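Local coordinates for alkaline phosphatase D (PDB 2YEQ), which hydrolyses phosphate esters, acting as a phosphodiesterase and alkaline phosphatase with iron and calcium in its active site, at residues N3-F9 and T94-P100; A43-E49 and R61-A67; T448-W452 and V476-D480. All coordinates share one frame. Residues are numbered along the deposited sequence.

Interaction 1 of 3, residues N3-F9 and T94-P100; sequences NFSSYPF and TGHELSP. With PE5 (3,6,9,12,15,18,21,24-octaoxahexacosan-1-ol), chain Y.
Here the N-terminal loop packs on a beta hairpin: residues 3-9 lie against the turn and start of strand 97-105, the edge of the four-stranded antiparallel sheet. Thr-94 to Glu-97 form a type II' turn, with Gly-95 at phi/psi 59/-120 and backbone hydrogen bonds Thr-94 N to Glu-97 O (2.9 Å) and Glu-97 N to Thr-94 O (2.8 Å). Asn-3 faces Gly-95, Tyr-7 faces Glu-97 and Phe-9 faces Ser-99 (CA-CA 6.2, 7.3 and 5.9 Å). Phe-4 and Phe-9, both chi1 m, approach Thr-94 CG2 with CE1 and CZ, each at 3.7 Å. Ser-99 CB sits over the Phe-9 face, 3.7 Å from the ring centroid, as a CH-pi contact. Tyr-7 is t at chi1, so its OH reaches Leu-98 O in a 2.6 Å hydrogen bond. Phe-4 CD1 lies 3.7 Å from Glu-97 CG. PE5 O1 lies over one face of the Phe-4 ring. Aromatic side chains of a coil thus pack against the two-residue hairpin of strands 87-94 and 97-105 in the N-terminal beta domain.

Interaction 2 of 3, residues A43-E49 and R61-A67; sequences AVPVKWE and RKGTEMA. With EDO (1,2-ethanediol), chain R.
Trp-48, Val-46 and Ala-67 form the apolar centre of this antiparallel beta hairpin of strands 44-51 and 59-67 in the N-terminal beta domain; Val-44 lies on the same face. Val-46 CG2 meets Ala-67 CB at 4.0 Å, and both side chains touch Val-75 of strand 74-79. Trp-48 is p at chi1, which folds the indole across the partner strand. Gly-63 CA lies over it, 3.8 Å from the five-membered ring centroid (CH-pi); a CB there would clash. Trp-48 CH2 is 3.7 Å from Arg-61 CG.

The axes of 44-49 and 61-67 approach to 4.5 Å, their N-to-C directions 147° apart. Backbone hydrogen bonds join three pairs: Val-44 N to Ala-67 O (2.9 Å), Ala-67 N to Val-44 O (2.8 Å); Val-46 N to Glu-65 O (2.7 Å), Glu-65 N to Val-46 O (2.8 Å); Trp-48 N to Gly-63 O (2.9 Å), Gly-63 N to Trp-48 O (3.0 Å). Pro-45/Met-66, Lys-47/Thr-64 and Glu-49/Lys-62 are the non-hydrogen-bonded pairs, with side chains on the other face. There Met-66, m at all three chi angles, brings SD to 3.9 Å from Pro-45 CB and CE to 3.6 Å from Ala-43 CB. Lys-47 NZ donates to Thr-64 OG1 (3.1 Å). Glu-49 salt-bridges Arg-91, and Arg-61 Asp-80. Ethanediol O2 donates to Glu-65 OE1 (2.9 Å). A water accepts from Trp-48 NE1 (2.8 Å) and donates to Glu-65 OE2 (2.7 Å).

Interaction 3 of 3, residues T448-W452 and V476-D480; sequences TPHQW and VYQKD. With PE5 (3,6,9,12,15,18,21,24-octaoxahexacosan-1-ol), chain H.
The open end of a beta hairpin is joined here, where strand 451-459 starts and strand 470-477 finishes. Trp-452 and Tyr-477 are an antiparallel hydrogen-bonded pair, with Trp-452 N to Tyr-477 O at 3.0 Å and Tyr-477 N to Trp-452 O at 2.8 Å. Both are t at chi1, and the ends of their side chains lead away from the facing segment. The indole meets Phe-405 and Trp-325; Tyr-477 OH hydrogen-bonds to Asn-372 O. Before the pair, Thr-448 to Gln-451 make a type I turn linking strand 440-448 to its sheet neighbour 451-459. Gln-451 is extended (t, t) and Gln-478 is m, t. Gln-478 NE2 therefore donates to Gln-451 OE1 at 2.8 Å, while Gln-451 NE2 donates to PE5 O3 at 2.6 Å. Lys-479 has left-handed backbone angles (62/52). Its NZ hydrogen-bonds to His-324 O, makes a cation-pi contact with Trp-325, and reaches Pro-449 O weakly at 3.2 Å. Where the strands part, a water donates to His-450 O (2.5 Å) and Gln-478 O (2.6 Å).

Overall arrangement
Interactions 1 and 2 both belong to the N-terminal four-stranded antiparallel sheet and the loop packed on it. Their centres are 13 Å apart. Along the chain, interaction 2 is nested in the loop closed by interaction 1. They touch at Thr-94, whose OG1 is 2.9 Å from Pro-45 O, a probable hydrogen bond, and 3.5 Å from Val-44 CG1. Interaction 3 follows later in the chain, in the large mixed sheet. Its centre is about 47 Å from that of interaction 1 and 44 Å from that of interaction 2. None of the three supplies a ligand to the iron and calcium site formed by Cys-124, Asp-151, Tyr-154, Asp-209, Asp-210, Asp-380 and His-382.

Interaction 1 of 3, residues N3-F9 and T94-P100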
loop_
_atom_site.group_PDB
_atom_site.type_symbol
_atom_site.label_atom_id
_atom_site.label_comp_id
_atom_site.label_asym_id
_atom_site.label_seq_id
_atom_site.Cartn_x
_atom_site.Cartn_y
_atom_site.Cartn_z
ATOM N N ASN A 3 7.352 27.189 -22.213
ATOM C CA ASN A 3 7.756 26.314 -23.293
ATOM C C ASN A 3 8.794 25.364 -22.740
ATOM O O ASN A 3 9.553 25.712 -21.846
ATOM C CB ASN A 3 8.276 27.121 -24.491
ATOM C CG ASN A 3 7.267 28.191 -24.950
ATOM O OD1 ASN A 3 7.490 29.387 -24.758
ATOM N ND2 ASN A 3 6.138 27.760 -25.508
ATOM N N PHE A 4 8.787 24.149 -23.261
ATOM C CA PHE A 4 9.606 23.079 -22.745
ATOM C C PHE A 4 10.481 22.523 -23.823
ATOM O O PHE A 4 10.073 22.480 -24.994
ATOM C CB PHE A 4 8.697 21.969 -22.239
ATOM C CG PHE A 4 7.844 22.391 -21.091
ATOM C CD1 PHE A 4 6.674 23.077 -21.314
ATOM C CD2 PHE A 4 8.250 22.142 -19.789
ATOM C CE1 PHE A 4 5.895 23.487 -20.253
ATOM C CE2 PHE A 4 7.480 22.557 -18.713
ATOM C CZ PHE A 4 6.308 23.210 -18.931
ATOM N N SER A 5 11.665 22.079 -23.431
ATOM C CA SER A 5 12.593 21.433 -24.331
ATOM C C SER A 5 12.329 19.919 -24.365
ATOM O O SER A 5 12.818 19.200 -25.240
ATOM C CB SER A 5 14.036 21.759 -23.912
ATOM O OG SER A 5 14.250 21.387 -22.581
ATOM N N SER A 6 11.529 19.435 -23.423
ATOM C CA SER A 6 11.145 18.030 -23.416
ATOM C C SER A 6 9.763 17.887 -22.796
ATOM O O SER A 6 9.325 18.747 -22.041
ATOM C CB SER A 6 12.178 17.212 -22.645
ATOM O OG SER A 6 12.118 15.884 -23.086
ATOM N N TYR A 7 9.054 16.830 -23.165
ATOM C CA TYR A 7 7.676 16.617 -22.712
ATOM C C TYR A 7 7.637 16.595 -21.166
ATOM O O TYR A 7 8.379 15.841 -20.556
ATOM C CB TYR A 7 7.181 15.286 -23.259
ATOM C CG TYR A 7 5.764 14.987 -22.891
ATOM C CD1 TYR A 7 4.735 15.793 -23.362
ATOM C CD2 TYR A 7 5.436 13.912 -22.062
ATOM C CE1 TYR A 7 3.434 15.535 -23.054
ATOM C CE2 TYR A 7 4.106 13.650 -21.730
ATOM C CZ TYR A 7 3.114 14.457 -22.240
ATOM O OH TYR A 7 1.774 14.255 -21.921
ATOM N N PRO A 8 6.837 17.447 -20.548
ATOM C CA PRO A 8 6.966 17.619 -19.086
ATOM C C PRO A 8 6.255 16.565 -18.223
ATOM O O PRO A 8 6.617 16.364 -17.045
ATOM C CB PRO A 8 6.409 19.011 -18.845
ATOM C CG PRO A 8 5.492 19.279 -19.994
ATOM C CD PRO A 8 6.081 18.561 -21.161
ATOM N N PHE A 9 5.267 15.876 -18.780
ATOM C CA PHE A 9 4.444 14.967 -17.972
ATOM C C PHE A 9 5.016 13.544 -18.003
ATOM O O PHE A 9 4.310 12.589 -18.302
ATOM C CB PHE A 9 2.990 14.980 -18.456
ATOM C CG PHE A 9 2.331 16.340 -18.407
ATOM C CD1 PHE A 9 1.913 16.888 -17.201
ATOM C CD2 PHE A 9 2.100 17.056 -19.568
ATOM C CE1 PHE A 9 1.301 18.112 -17.148
ATOM C CE2 PHE A 9 1.470 18.314 -19.524
ATOM C CZ PHE A 9 1.062 18.827 -18.324
ATOM N N THR A 94 -0.089 22.635 -19.878
ATOM C CA THR A 94 0.850 23.667 -19.469
ATOM C C THR A 94 1.499 24.212 -20.732
ATOM O O THR A 94 2.102 23.471 -21.497
ATOM C CB THR A 94 1.856 23.158 -18.395
ATOM O OG1 THR A 94 2.599 24.264 -17.877
ATOM C CG2 THR A 94 2.787 22.059 -18.924
ATOM N N GLY A 95 1.334 25.513 -20.943
ATOM C CA GLY A 95 1.644 26.137 -22.216
ATOM C C GLY A 95 0.789 25.441 -23.251
ATOM O O GLY A 95 -0.442 25.384 -23.139
ATOM N N HIS A 96 1.450 24.838 -24.218
ATOM C CA HIS A 96 0.783 24.080 -25.258
ATOM C C HIS A 96 0.844 22.568 -24.993
ATOM O O HIS A 96 0.285 21.789 -25.765
ATOM C CB HIS A 96 1.417 24.417 -26.617
ATOM C CG HIS A 96 1.469 25.886 -26.901
ATOM N ND1 HIS A 96 0.456 26.553 -27.558
ATOM C CD2 HIS A 96 2.391 26.823 -26.573
ATOM C CE1 HIS A 96 0.767 27.837 -27.645
ATOM N NE2 HIS A 96 1.929 28.028 -27.044
ATOM N N GLU A 97 1.533 22.156 -23.930
ATOM C CA GLU A 97 1.755 20.726 -23.661
ATOM C C GLU A 97 0.527 20.104 -22.989
ATOM O O GLU A 97 -0.042 20.700 -22.078
ATOM C CB GLU A 97 2.993 20.506 -22.779
ATOM C CG GLU A 97 4.299 21.091 -23.324
ATOM C CD GLU A 97 4.879 20.309 -24.487
ATOM O OE1 GLU A 97 4.541 19.102 -24.648
ATOM O OE2 GLU A 97 5.688 20.918 -25.238
ATOM N N LEU A 98 0.121 18.924 -23.455
ATOM C CA LEU A 98 -1.039 18.212 -22.899
ATOM C C LEU A 98 -0.615 16.933 -22.186
ATOM O O LEU A 98 0.197 16.175 -22.688
ATOM C CB LEU A 98 -2.012 17.822 -24.003
ATOM C CG LEU A 98 -2.903 18.895 -24.591
ATOM C CD1 LEU A 98 -3.672 18.284 -25.783
ATOM C CD2 LEU A 98 -3.866 19.425 -23.529
ATOM N N SER A 99 -1.177 16.701 -21.006
ATOM C CA SER A 99 -0.940 15.460 -20.269
ATOM C C SER A 99 -1.691 14.293 -20.904
ATOM O O SER A 99 -2.648 14.489 -21.666
ATOM C CB SER A 99 -1.392 15.614 -18.810
ATOM O OG SER A 99 -2.817 15.581 -18.668
ATOM N N PRO A 100 -1.282 13.068 -20.593
ATOM C CA PRO A 100 -2.208 11.959 -20.791
ATOM C C PRO A 100 -3.567 12.226 -20.131
ATOM O O PRO A 100 -3.675 12.981 -19.158
ATOM C CB PRO A 100 -1.512 10.787 -20.104
ATOM C CG PRO A 100 -0.094 11.191 -19.955
ATOM C CD PRO A 100 -0.101 12.652 -19.819
HETATM C C50 PE5 Y . 8.703 27.451 -18.476
HETATM O O1 PE5 Y . 9.245 26.131 -18.302
HETATM C C1 PE5 Y . 10.561 25.980 -18.864
HETATM C C2 PE5 Y . 10.999 24.512 -18.897
HETATM O O2 PE5 Y . 12.071 24.240 -19.831
HETATM C C3 PE5 Y . 12.624 22.916 -19.718
HETATM C C4 PE5 Y . 11.725 21.861 -20.331
#

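Interaction 2 of 3, residues A43-E49 and R61-A67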
loop_
_atom_site.group_PDB
_atom_site.type_symbol
_atom_site.label_atom_id
_atom_site.label_comp_id
_atom_site.label_asym_id
_atom_site.label_seq_id
_atom_site.Cartn_x
_atom_site.Cartn_y
_atom_site.Cartn_z
ATOM N N ALA A 43 7.432 29.657 -10.699
ATOM C CA ALA A 43 6.111 29.061 -10.703
ATOM C C ALA A 43 5.616 28.980 -12.142
ATOM O O ALA A 43 5.892 29.871 -12.930
ATOM C CB ALA A 43 5.153 29.862 -9.852
ATOM N N VAL A 44 4.933 27.884 -12.479
ATOM C CA VAL A 44 4.480 27.609 -13.846
ATOM C C VAL A 44 2.975 27.310 -13.801
ATOM O O VAL A 44 2.533 26.483 -13.011
ATOM C CB VAL A 44 5.259 26.425 -14.467
ATOM C CG1 VAL A 44 4.778 26.125 -15.905
ATOM C CG2 VAL A 44 6.760 26.730 -14.452
ATOM N N PRO A 45 2.182 28.012 -14.606
ATOM C CA PRO A 45 0.748 27.762 -14.605
ATOM C C PRO A 45 0.395 26.409 -15.247
ATOM O O PRO A 45 0.938 26.034 -16.294
ATOM C CB PRO A 45 0.182 28.927 -15.423
ATOM C CG PRO A 45 1.289 29.346 -16.283
ATOM C CD PRO A 45 2.528 29.162 -15.467
ATOM N N VAL A 46 -0.508 25.675 -14.607
ATOM C CA VAL A 46 -0.981 24.402 -15.162
ATOM C C VAL A 46 -2.497 24.424 -15.169
ATOM O O VAL A 46 -3.140 24.556 -14.107
ATOM C CB VAL A 46 -0.445 23.180 -14.377
ATOM C CG1 VAL A 46 -0.942 21.852 -15.029
ATOM C CG2 VAL A 46 1.090 23.185 -14.342
ATOM N N LYS A 47 -3.076 24.341 -16.367
ATOM C CA LYS A 47 -4.531 24.322 -16.497
ATOM C C LYS A 47 -5.015 22.896 -16.339
ATOM O O LYS A 47 -4.282 21.937 -16.633
ATOM C CB LYS A 47 -4.965 24.882 -17.859
ATOM C CG LYS A 47 -4.662 26.389 -18.016
ATOM C CD LYS A 47 -5.330 26.988 -19.251
ATOM C CE LYS A 47 -5.152 28.509 -19.332
ATOM N NZ LYS A 47 -5.277 29.194 -17.997
ATOM N N TRP A 48 -6.242 22.746 -15.856
ATOM C CA TRP A 48 -6.832 21.430 -15.708
ATOM C C TRP A 48 -8.308 21.453 -16.069
ATOM O O TRP A 48 -9.000 22.463 -15.879
ATOM C CB TRP A 48 -6.661 20.895 -14.278
ATOM C CG TRP A 48 -7.211 21.813 -13.224
ATOM C CD1 TRP A 48 -6.560 22.846 -12.610
ATOM C CD2 TRP A 48 -8.527 21.788 -12.677
ATOM N NE1 TRP A 48 -7.391 23.443 -11.692
ATOM C CE2 TRP A 48 -8.603 22.810 -11.712
ATOM C CE3 TRP A 48 -9.644 20.976 -12.880
ATOM C CZ2 TRP A 48 -9.762 23.052 -10.973
ATOM C CZ3 TRP A 48 -10.784 21.219 -12.146
ATOM C CH2 TRP A 48 -10.839 22.247 -11.213
ATOM N N GLU A 49 -8.781 20.309 -16.546
ATOM C CA GLU A 49 -10.172 20.137 -16.951
ATOM C C GLU A 49 -10.680 18.755 -16.530
ATOM O O GLU A 49 -9.954 17.752 -16.615
ATOM C CB GLU A 49 -10.309 20.242 -18.475
ATOM C CG GLU A 49 -10.036 21.612 -19.056
ATOM C CD GLU A 49 -10.067 21.617 -20.585
ATOM O OE1 GLU A 49 -9.812 20.559 -21.227
ATOM O OE2 GLU A 49 -10.354 22.699 -21.137
ATOM N N ARG A 61 -15.790 21.046 -15.043
ATOM C CA ARG A 61 -14.991 21.760 -14.052
ATOM C C ARG A 61 -13.643 22.012 -14.671
ATOM O O ARG A 61 -13.107 21.141 -15.351
ATOM C CB ARG A 61 -14.848 20.906 -12.783
ATOM C CG ARG A 61 -14.524 21.672 -11.536
ATOM C CD ARG A 61 -15.734 22.413 -11.004
ATOM N NE ARG A 61 -15.418 23.110 -9.763
ATOM C CZ ARG A 61 -14.705 24.236 -9.677
ATOM N NH1 ARG A 61 -14.211 24.829 -10.764
ATOM N NH2 ARG A 61 -14.485 24.783 -8.490
ATOM N N LYS A 62 -13.104 23.202 -14.453
ATOM C CA LYS A 62 -11.787 23.563 -14.980
ATOM C C LYS A 62 -11.176 24.632 -14.088
ATOM O O LYS A 62 -11.893 25.253 -13.305
ATOM C CB LYS A 62 -11.908 24.060 -16.411
ATOM C CG LYS A 62 -12.659 25.384 -16.541
ATOM C CD LYS A 62 -12.708 25.832 -17.968
ATOM C CE LYS A 62 -13.695 26.989 -18.159
ATOM N NZ LYS A 62 -13.756 27.387 -19.585
ATOM N N GLY A 63 -9.866 24.822 -14.198
ATOM C CA GLY A 63 -9.152 25.841 -13.444
ATOM C C GLY A 63 -7.680 25.919 -13.805
ATOM O O GLY A 63 -7.233 25.302 -14.777
ATOM N N THR A 64 -6.932 26.696 -13.026
ATOM C CA THR A 64 -5.493 26.858 -13.215
ATOM C C THR A 64 -4.811 26.799 -11.862
ATOM O O THR A 64 -5.225 27.479 -10.937
ATOM C CB THR A 64 -5.158 28.192 -13.915
ATOM O OG1 THR A 64 -5.926 28.271 -15.112
ATOM C CG2 THR A 64 -3.670 28.277 -14.272
ATOM N N GLU A 65 -3.795 25.954 -11.752
ATOM C CA GLU A 65 -2.944 25.890 -10.563
ATOM C C GLU A 65 -1.578 26.409 -10.925
ATOM O O GLU A 65 -1.179 26.319 -12.088
ATOM C CB GLU A 65 -2.768 24.452 -10.105
ATOM C CG GLU A 65 -3.975 23.869 -9.487
ATOM C CD GLU A 65 -4.211 24.402 -8.105
ATOM O OE1 GLU A 65 -3.320 24.241 -7.237
ATOM O OE2 GLU A 65 -5.285 24.985 -7.901
ATOM N N MET A 66 -0.856 26.933 -9.935
ATOM C CA MET A 66 0.532 27.338 -10.145
ATOM C C MET A 66 1.407 26.265 -9.558
ATOM O O MET A 66 1.453 26.114 -8.325
ATOM C CB MET A 66 0.829 28.668 -9.447
ATOM C CG MET A 66 0.099 29.859 -10.013
ATOM S SD MET A 66 0.404 30.146 -11.766
ATOM C CE MET A 66 2.154 30.519 -11.815
ATOM N N ALA A 67 2.093 25.519 -10.422
ATOM C CA ALA A 67 3.082 24.526 -9.985
ATOM C C ALA A 67 4.323 25.280 -9.492
ATOM O O ALA A 67 4.802 26.158 -10.188
ATOM C CB ALA A 67 3.441 23.585 -11.146
HETATM C C1 EDO R . 0.225 23.914 -5.951
HETATM O O1 EDO R . 1.648 24.043 -5.911
HETATM C C2 EDO R . -0.171 23.067 -7.153
HETATM O O2 EDO R . -1.303 22.257 -6.825
HETATM O O HOH W 1 -7.259 25.379 -9.682
#

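Interaction 3 of 3, residues T448-W452 and V476-D480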
loop_
_atom_site.group_PDB
_atom_site.type_symbol
_atom_site.label_atom_id
_atom_site.label_comp_id
_atom_site.label_asym_id
_atom_site.label_seq_id
_atom_site.Cartn_x
_atom_site.Cartn_y
_atom_site.Cartn_z
ATOM N N THR A 448 -20.216 -7.201 -1.803
ATOM C CA THR A 448 -21.658 -7.015 -1.797
ATOM C C THR A 448 -22.101 -7.014 -0.341
ATOM O O THR A 448 -21.334 -7.413 0.522
ATOM C CB THR A 448 -22.360 -8.177 -2.586
ATOM O OG1 THR A 448 -22.064 -9.430 -1.968
ATOM C CG2 THR A 448 -21.847 -8.226 -4.031
ATOM N N PRO A 449 -23.343 -6.617 -0.061
ATOM C CA PRO A 449 -23.793 -6.508 1.330
ATOM C C PRO A 449 -23.622 -7.760 2.188
ATOM O O PRO A 449 -23.361 -7.628 3.380
ATOM C CB PRO A 449 -25.267 -6.127 1.192
ATOM C CG PRO A 449 -25.316 -5.355 -0.075
ATOM C CD PRO A 449 -24.378 -6.117 -0.985
ATOM N N HIS A 450 -23.737 -8.948 1.600
ATOM C CA HIS A 450 -23.686 -10.182 2.392
ATOM C C HIS A 450 -22.502 -11.054 2.080
ATOM O O HIS A 450 -22.352 -12.141 2.647
ATOM C CB HIS A 450 -24.991 -10.973 2.203
ATOM C CG HIS A 450 -26.208 -10.179 2.562
ATOM N ND1 HIS A 450 -26.310 -9.478 3.746
ATOM C CD2 HIS A 450 -27.340 -9.914 1.869
ATOM C CE1 HIS A 450 -27.463 -8.832 3.779
ATOM N NE2 HIS A 450 -28.109 -9.084 2.654
ATOM N N GLN A 451 -21.640 -10.584 1.191
ATOM C CA GLN A 451 -20.496 -11.360 0.803
ATOM C C GLN A 451 -19.269 -10.527 0.395
ATOM O O GLN A 451 -19.391 -9.559 -0.361
ATOM C CB GLN A 451 -20.908 -12.210 -0.356
ATOM C CG GLN A 451 -19.901 -13.191 -0.745
ATOM C CD GLN A 451 -20.387 -14.046 -1.895
ATOM O OE1 GLN A 451 -21.235 -14.936 -1.718
ATOM N NE2 GLN A 451 -19.872 -13.762 -3.093
ATOM N N TRP A 452 -18.098 -10.965 0.845
ATOM C CA TRP A 452 -16.815 -10.372 0.448
ATOM C C TRP A 452 -16.046 -11.429 -0.293
ATOM O O TRP A 452 -15.781 -12.494 0.247
ATOM C CB TRP A 452 -16.011 -9.936 1.672
ATOM C CG TRP A 452 -14.768 -9.129 1.333
ATOM C CD1 TRP A 452 -13.654 -9.563 0.704
ATOM C CD2 TRP A 452 -14.570 -7.748 1.609
ATOM N NE1 TRP A 452 -12.752 -8.520 0.552
ATOM C CE2 TRP A 452 -13.292 -7.399 1.124
ATOM C CE3 TRP A 452 -15.351 -6.766 2.203
ATOM C CZ2 TRP A 452 -12.783 -6.108 1.223
ATOM C CZ3 TRP A 452 -14.823 -5.467 2.325
ATOM C CH2 TRP A 452 -13.561 -5.161 1.823
ATOM N N VAL A 476 -14.395 -16.450 -0.415
ATOM C CA VAL A 476 -15.518 -15.642 -0.023
ATOM C C VAL A 476 -15.754 -15.716 1.493
ATOM O O VAL A 476 -15.561 -16.760 2.092
ATOM C CB VAL A 476 -16.786 -16.111 -0.768
ATOM C CG1 VAL A 476 -17.994 -15.409 -0.215
ATOM C CG2 VAL A 476 -16.655 -15.827 -2.236
ATOM N N TYR A 477 -16.168 -14.601 2.095
ATOM C CA TYR A 477 -16.531 -14.564 3.507
ATOM C C TYR A 477 -17.940 -14.056 3.571
ATOM O O TYR A 477 -18.271 -13.042 2.957
ATOM C CB TYR A 477 -15.568 -13.675 4.331
ATOM C CG TYR A 477 -15.994 -13.425 5.768
ATOM C CD1 TYR A 477 -15.991 -14.443 6.705
ATOM C CD2 TYR A 477 -16.426 -12.177 6.178
ATOM C CE1 TYR A 477 -16.402 -14.216 8.036
ATOM C CE2 TYR A 477 -16.812 -11.934 7.505
ATOM C CZ TYR A 477 -16.789 -12.959 8.424
ATOM O OH TYR A 477 -17.198 -12.719 9.715
ATOM N N GLN A 478 -18.783 -14.751 4.322
ATOM C CA GLN A 478 -20.192 -14.410 4.399
ATOM C C GLN A 478 -20.746 -14.109 5.789
ATOM O O GLN A 478 -21.946 -14.214 5.996
ATOM C CB GLN A 478 -20.995 -15.535 3.772
ATOM C CG GLN A 478 -20.824 -15.600 2.302
ATOM C CD GLN A 478 -21.505 -16.801 1.669
ATOM O OE1 GLN A 478 -21.908 -17.749 2.350
ATOM N NE2 GLN A 478 -21.617 -16.772 0.351
ATOM N N LYS A 479 -19.912 -13.683 6.723
ATOM C CA LYS A 479 -20.417 -13.217 8.021
ATOM C C LYS A 479 -21.152 -14.342 8.757
ATOM O O LYS A 479 -22.298 -14.203 9.171
ATOM C CB LYS A 479 -21.341 -12.001 7.867
ATOM C CG LYS A 479 -20.764 -10.852 7.050
ATOM C CD LYS A 479 -21.470 -9.538 7.385
ATOM C CE LYS A 479 -21.707 -8.687 6.169
ATOM N NZ LYS A 479 -22.576 -7.537 6.463
ATOM N N ASP A 480 -20.484 -15.472 8.873
ATOM C CA ASP A 480 -20.986 -16.577 9.658
ATOM C C ASP A 480 -19.782 -17.359 10.125
ATOM O O ASP A 480 -18.636 -17.077 9.700
ATOM C CB ASP A 480 -21.983 -17.442 8.859
ATOM C CG ASP A 480 -21.392 -18.037 7.564
ATOM O OD1 ASP A 480 -20.193 -18.368 7.499
ATOM O OD2 ASP A 480 -22.159 -18.219 6.591
HETATM C C48 PE5 H . -14.546 -12.049 -9.856
HETATM C C50 PE5 H . -16.019 -12.131 -10.224
HETATM O O1 PE5 H . -16.805 -12.204 -9.028
HETATM C C1 PE5 H . -18.013 -11.439 -9.030
HETATM C C2 PE5 H . -18.582 -11.286 -7.618
HETATM O O2 PE5 H . -19.532 -12.315 -7.346
HETATM C C3 PE5 H . -19.797 -12.617 -5.969
HETATM C C4 PE5 H . -20.592 -13.921 -5.906
HETATM O O3 PE5 H . -19.809 -15.008 -5.384
HETATM C C5 PE5 H . -19.554 -16.005 -6.373
HETATM C C6 PE5 H . -18.739 -17.179 -5.878
HETATM O O4 PE5 H . -18.077 -17.788 -6.993
HETATM C C7 PE5 H . -16.731 -17.355 -7.142
HETATM C C8 PE5 H . -16.123 -17.706 -8.480
HETATM O O5 PE5 H . -15.156 -16.705 -8.829
HETATM C C9 PE5 H . -13.836 -17.146 -8.525
HETATM O O HOH W 2 -23.598 -12.545 4.793
#